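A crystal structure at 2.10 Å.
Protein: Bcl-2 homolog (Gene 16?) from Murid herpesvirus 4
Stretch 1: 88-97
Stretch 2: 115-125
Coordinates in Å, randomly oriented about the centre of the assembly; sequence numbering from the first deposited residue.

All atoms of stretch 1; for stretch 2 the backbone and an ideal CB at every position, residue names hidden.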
# COMPACT_ATOMS: atom_id res chain seq x y z
N ARG A 88 6.66 4.57 -5.73
CA ARG A 88 5.45 5.28 -5.24
C ARG A 88 4.35 4.29 -4.97
O ARG A 88 3.61 4.32 -3.95
CB ARG A 88 5.00 6.37 -6.23
CG ARG A 88 5.99 7.50 -6.52
CD ARG A 88 6.38 8.25 -5.24
NE ARG A 88 7.41 9.25 -5.56
CZ ARG A 88 7.14 10.49 -5.99
NH1 ARG A 88 5.86 10.90 -6.13
NH2 ARG A 88 8.13 11.34 -6.28
N ILE A 89 4.18 3.36 -5.89
CA ILE A 89 3.27 2.26 -5.57
C ILE A 89 3.58 1.50 -4.25
O ILE A 89 2.65 1.17 -3.45
CB ILE A 89 3.21 1.29 -6.73
CG1 ILE A 89 2.72 2.13 -7.95
CG2 ILE A 89 2.30 0.09 -6.33
CD1 ILE A 89 2.59 1.37 -9.25
N VAL A 90 4.86 1.19 -3.98
CA VAL A 90 5.11 0.48 -2.77
C VAL A 90 4.72 1.36 -1.56
O VAL A 90 4.17 0.90 -0.62
CB VAL A 90 6.61 0.16 -2.66
CG1 VAL A 90 6.96 -0.34 -1.24
CG2 VAL A 90 7.01 -0.80 -3.78
N GLY A 91 5.00 2.65 -1.62
CA GLY A 91 4.57 3.60 -0.57
C GLY A 91 3.04 3.59 -0.36
O GLY A 91 2.55 3.66 0.80
N PHE A 92 2.28 3.56 -1.47
CA PHE A 92 0.82 3.44 -1.46
C PHE A 92 0.41 2.18 -0.63
O PHE A 92 -0.50 2.20 0.25
CB PHE A 92 0.38 3.39 -2.94
CG PHE A 92 -1.00 2.80 -3.20
CD1 PHE A 92 -1.15 1.45 -3.39
CD2 PHE A 92 -2.11 3.64 -3.47
CE1 PHE A 92 -2.39 0.91 -3.77
CE2 PHE A 92 -3.36 3.11 -3.82
CZ PHE A 92 -3.50 1.73 -3.98
N PHE A 93 1.07 1.08 -0.92
CA PHE A 93 0.70 -0.11 -0.18
C PHE A 93 1.11 0.01 1.26
O PHE A 93 0.47 -0.59 2.11
CB PHE A 93 1.30 -1.38 -0.82
CG PHE A 93 0.47 -1.92 -1.97
CD1 PHE A 93 -0.77 -2.55 -1.71
CD2 PHE A 93 0.89 -1.76 -3.33
CE1 PHE A 93 -1.54 -3.01 -2.78
CE2 PHE A 93 0.06 -2.21 -4.43
CZ PHE A 93 -1.13 -2.82 -4.16
N ASP A 94 2.22 0.71 1.56
CA ASP A 94 2.67 0.75 2.99
C ASP A 94 1.76 1.65 3.74
O ASP A 94 1.57 1.50 4.97
CB ASP A 94 4.07 1.36 3.10
CG ASP A 94 4.69 1.15 4.47
OD1 ASP A 94 4.38 0.11 5.12
OD2 ASP A 94 5.54 1.98 4.92
N VAL A 95 1.25 2.69 3.06
CA VAL A 95 0.19 3.48 3.75
C VAL A 95 -1.02 2.62 4.11
O VAL A 95 -1.51 2.65 5.28
CB VAL A 95 -0.24 4.70 2.93
CG1 VAL A 95 -1.53 5.27 3.51
CG2 VAL A 95 0.98 5.68 2.83
N GLY A 96 -1.48 1.81 3.15
CA GLY A 96 -2.63 0.89 3.43
C GLY A 96 -2.25 -0.12 4.52
O GLY A 96 -3.11 -0.50 5.34
N ARG A 97 -1.00 -0.60 4.55
CA ARG A 97 -0.59 -1.52 5.59
C ARG A 97 -0.59 -0.87 6.95
O ARG A 97 -0.98 -1.51 7.92
CB ARG A 97 0.81 -2.07 5.32
CG ARG A 97 1.28 -3.04 6.39
CD ARG A 97 2.64 -3.74 6.08
NE ARG A 97 3.75 -2.77 6.05
CZ ARG A 97 4.73 -2.73 6.98
NH1 ARG A 97 4.79 -3.61 7.97
NH2 ARG A 97 5.73 -1.88 6.88
N UNK A 115 -13.86 -0.52 3.27
CA UNK A 115 -13.78 0.86 2.77
C UNK A 115 -12.34 1.22 2.34
O UNK A 115 -12.08 1.79 1.26
CB UNK A 115 -14.27 1.84 3.84
N UNK A 116 -11.40 0.87 3.21
CA UNK A 116 -9.96 0.93 2.85
C UNK A 116 -9.68 0.17 1.53
O UNK A 116 -9.05 0.70 0.60
CB UNK A 116 -9.11 0.34 3.98
N UNK A 117 -10.20 -1.06 1.46
CA UNK A 117 -10.09 -1.90 0.26
C UNK A 117 -10.54 -1.18 -0.99
O UNK A 117 -9.77 -1.07 -1.94
CB UNK A 117 -10.91 -3.18 0.43
N UNK A 118 -11.79 -0.65 -0.96
CA UNK A 118 -12.45 -0.00 -2.08
C UNK A 118 -11.68 1.16 -2.58
O UNK A 118 -11.39 1.28 -3.78
CB UNK A 118 -13.86 0.45 -1.69
N UNK A 119 -11.40 2.06 -1.64
CA UNK A 119 -10.59 3.24 -1.89
C UNK A 119 -9.25 2.84 -2.58
O UNK A 119 -8.96 3.34 -3.73
CB UNK A 119 -10.33 3.98 -0.58
N UNK A 120 -8.50 1.90 -1.95
CA UNK A 120 -7.20 1.52 -2.56
C UNK A 120 -7.43 0.88 -3.90
O UNK A 120 -6.70 1.18 -4.85
CB UNK A 120 -6.42 0.57 -1.66
N UNK A 121 -8.43 0.01 -4.00
CA UNK A 121 -8.73 -0.68 -5.24
C UNK A 121 -9.23 0.28 -6.32
O UNK A 121 -8.95 0.11 -7.50
CB UNK A 121 -9.77 -1.77 -4.99
N UNK A 122 -9.98 1.30 -5.90
CA UNK A 122 -10.54 2.27 -6.82
C UNK A 122 -9.49 3.22 -7.31
O UNK A 122 -9.61 3.78 -8.42
CB UNK A 122 -11.68 3.05 -6.16
N UNK A 123 -8.46 3.43 -6.50
CA UNK A 123 -7.41 4.31 -6.85
C UNK A 123 -6.40 3.58 -7.71
O UNK A 123 -5.97 4.12 -8.72
CB UNK A 123 -6.76 4.90 -5.60
N UNK A 124 -6.01 2.36 -7.30
CA UNK A 124 -5.02 1.60 -8.06
C UNK A 124 -5.54 1.49 -9.51
O UNK A 124 -4.82 1.78 -10.48
CB UNK A 124 -4.78 0.22 -7.44
N UNK A 125 -6.79 1.05 -9.66
CA UNK A 125 -7.34 0.89 -11.01
C UNK A 125 -7.60 2.21 -11.75
O UNK A 125 -7.04 2.39 -12.83
CB UNK A 125 -8.65 0.10 -10.93

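Two helices run nearly antiparallel, at 171°, with axes 11.4 Å apart at their closest. Stretch 1 offers a hydrocarbon surface: the rings of F92 and F93, the end of I89, and a bare patch at G96. Its charged groups lie off this contact: D94 and R97 point away and R88 is out of reach. D94 and R97 form a salt bridge with each other, R97 NH2 to D94 OD1 at 3.0 Å.

Position 115 is out of reach of stretch 1, so the contact sets no demand on it, and polar or apolar would do; the residue is L115.

Position 116 points toward stretch 1, roughly level with G96. Its ideal CB has no atom of stretch 1 within 5.5 Å, so a side chain must extend to touch anything. Leucine, isoleucine or methionine would suit. The deposited L116, with chi1 t and chi2 p, brings CD2 to 3.8 Å from G96 O, a van der Waals contact.

Positions 117 and 118 are likewise out of reach and could well be polar; they hold N117 and D118. At 119 the CB points sideways with nothing near, so a small or polar residue would serve equally. C119 makes no contact here.

Position 120 is closely constrained. Its CB points toward stretch 1, 3.9 Å from F92 CZ, while G96 leaves a hollow beside it. A long, flexible apolar chain fits best, though leucine could fill part of the space. M120 takes the m, t, p rotamer: its SD packs 3.7 Å from G96 CA, and its CE touches both phenylalanines, 3.6 Å from F92 CE1 and 3.8 Å from F93 CD1. The glycine is essential to this fit, since an ideal CB at G96 would lie 2.4 Å from M120 SD, a clash. The backbone joins in as well, with M120 O at the edge of the F92 ring, 3.4 Å from F92 CZ.

Position 121 points away, leaving it free to be polar. T121 turns to its own helix, its OG1 donating a hydrogen bond to N117 O at 2.7 Å. Position 122 is out of reach, so stretch 1 would accept almost any side chain; it carries H122, which is poorly ordered.

Position 123 points toward stretch 1, its CB 4.2 Å from F92 CE2. A leucine, methionine or aromatic could pack against CE2 of the ring. F123 places CD1 3.8 Å from F92 CE2, the two rings meeting obliquely with planes at 37°.

At 124 the CB points sideways, yet it lies 4.0 Å from F92 CZ, and I89 and F93 lie farther across. A large apolar side chain is called for, and an aromatic has the reach. F124, with chi1 t, brings its end nearer: CD2 is 3.8 Å from F92 CE1, and CE2 is 3.7 Å from F93 CE2 and 4.3 Å from I89 CG2. The F93 and F124 rings meet rim to rim.

Position 125 is out of reach, open to polar or apolar; I125 touches nothing here.

Stretch 2 (115-125) LLNDCMTHFFI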
# COMPACT_ATOMS: atom_id res chain seq x y z
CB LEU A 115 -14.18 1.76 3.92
CG LEU A 115 -14.92 3.01 3.57
CD1 LEU A 115 -16.35 2.64 3.11
CD2 LEU A 115 -14.86 3.86 4.84
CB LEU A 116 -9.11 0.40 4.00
CG LEU A 116 -7.60 0.51 3.72
CD1 LEU A 116 -7.17 1.97 3.48
CD2 LEU A 116 -6.87 -0.18 4.87
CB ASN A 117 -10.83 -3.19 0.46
CG ASN A 117 -10.47 -4.29 -0.59
OD1 ASN A 117 -9.77 -4.08 -1.56
ND2 ASN A 117 -10.99 -5.45 -0.38
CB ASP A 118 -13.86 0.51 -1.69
CG ASP A 118 -14.86 -0.61 -1.53
OD1 ASP A 118 -14.45 -1.78 -1.75
OD2 ASP A 118 -16.04 -0.33 -1.20
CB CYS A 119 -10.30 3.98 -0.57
SG CYS A 119 -9.06 5.30 -0.73
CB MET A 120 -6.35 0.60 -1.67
CG MET A 120 -5.76 1.31 -0.47
SD MET A 120 -4.84 0.14 0.58
CE MET A 120 -3.43 -0.14 -0.51
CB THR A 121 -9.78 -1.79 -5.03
OG1 THR A 121 -9.32 -2.71 -4.03
CG2 THR A 121 -10.03 -2.54 -6.33
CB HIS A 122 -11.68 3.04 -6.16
CG HIS A 122 -12.88 2.18 -5.84
ND1 HIS A 122 -13.78 2.52 -4.90
CD2 HIS A 122 -13.32 0.98 -6.38
CE1 HIS A 122 -14.74 1.58 -4.83
NE2 HIS A 122 -14.46 0.64 -5.74
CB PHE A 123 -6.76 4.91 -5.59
CG PHE A 123 -5.76 5.96 -5.90
CD1 PHE A 123 -4.52 5.59 -6.44
CD2 PHE A 123 -6.07 7.33 -5.75
CE1 PHE A 123 -3.57 6.55 -6.80
CE2 PHE A 123 -5.11 8.29 -6.06
CZ PHE A 123 -3.85 7.91 -6.59
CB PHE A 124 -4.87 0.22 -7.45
CG PHE A 124 -3.74 -0.58 -7.99
CD1 PHE A 124 -3.86 -1.31 -9.16
CD2 PHE A 124 -2.53 -0.63 -7.28
CE1 PHE A 124 -2.81 -2.08 -9.63
CE2 PHE A 124 -1.47 -1.37 -7.73
CZ PHE A 124 -1.61 -2.11 -8.89
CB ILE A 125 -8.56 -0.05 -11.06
CG1 ILE A 125 -8.16 -1.42 -10.47
CG2 ILE A 125 -9.03 -0.18 -12.50
CD1 ILE A 125 -9.26 -2.44 -10.37
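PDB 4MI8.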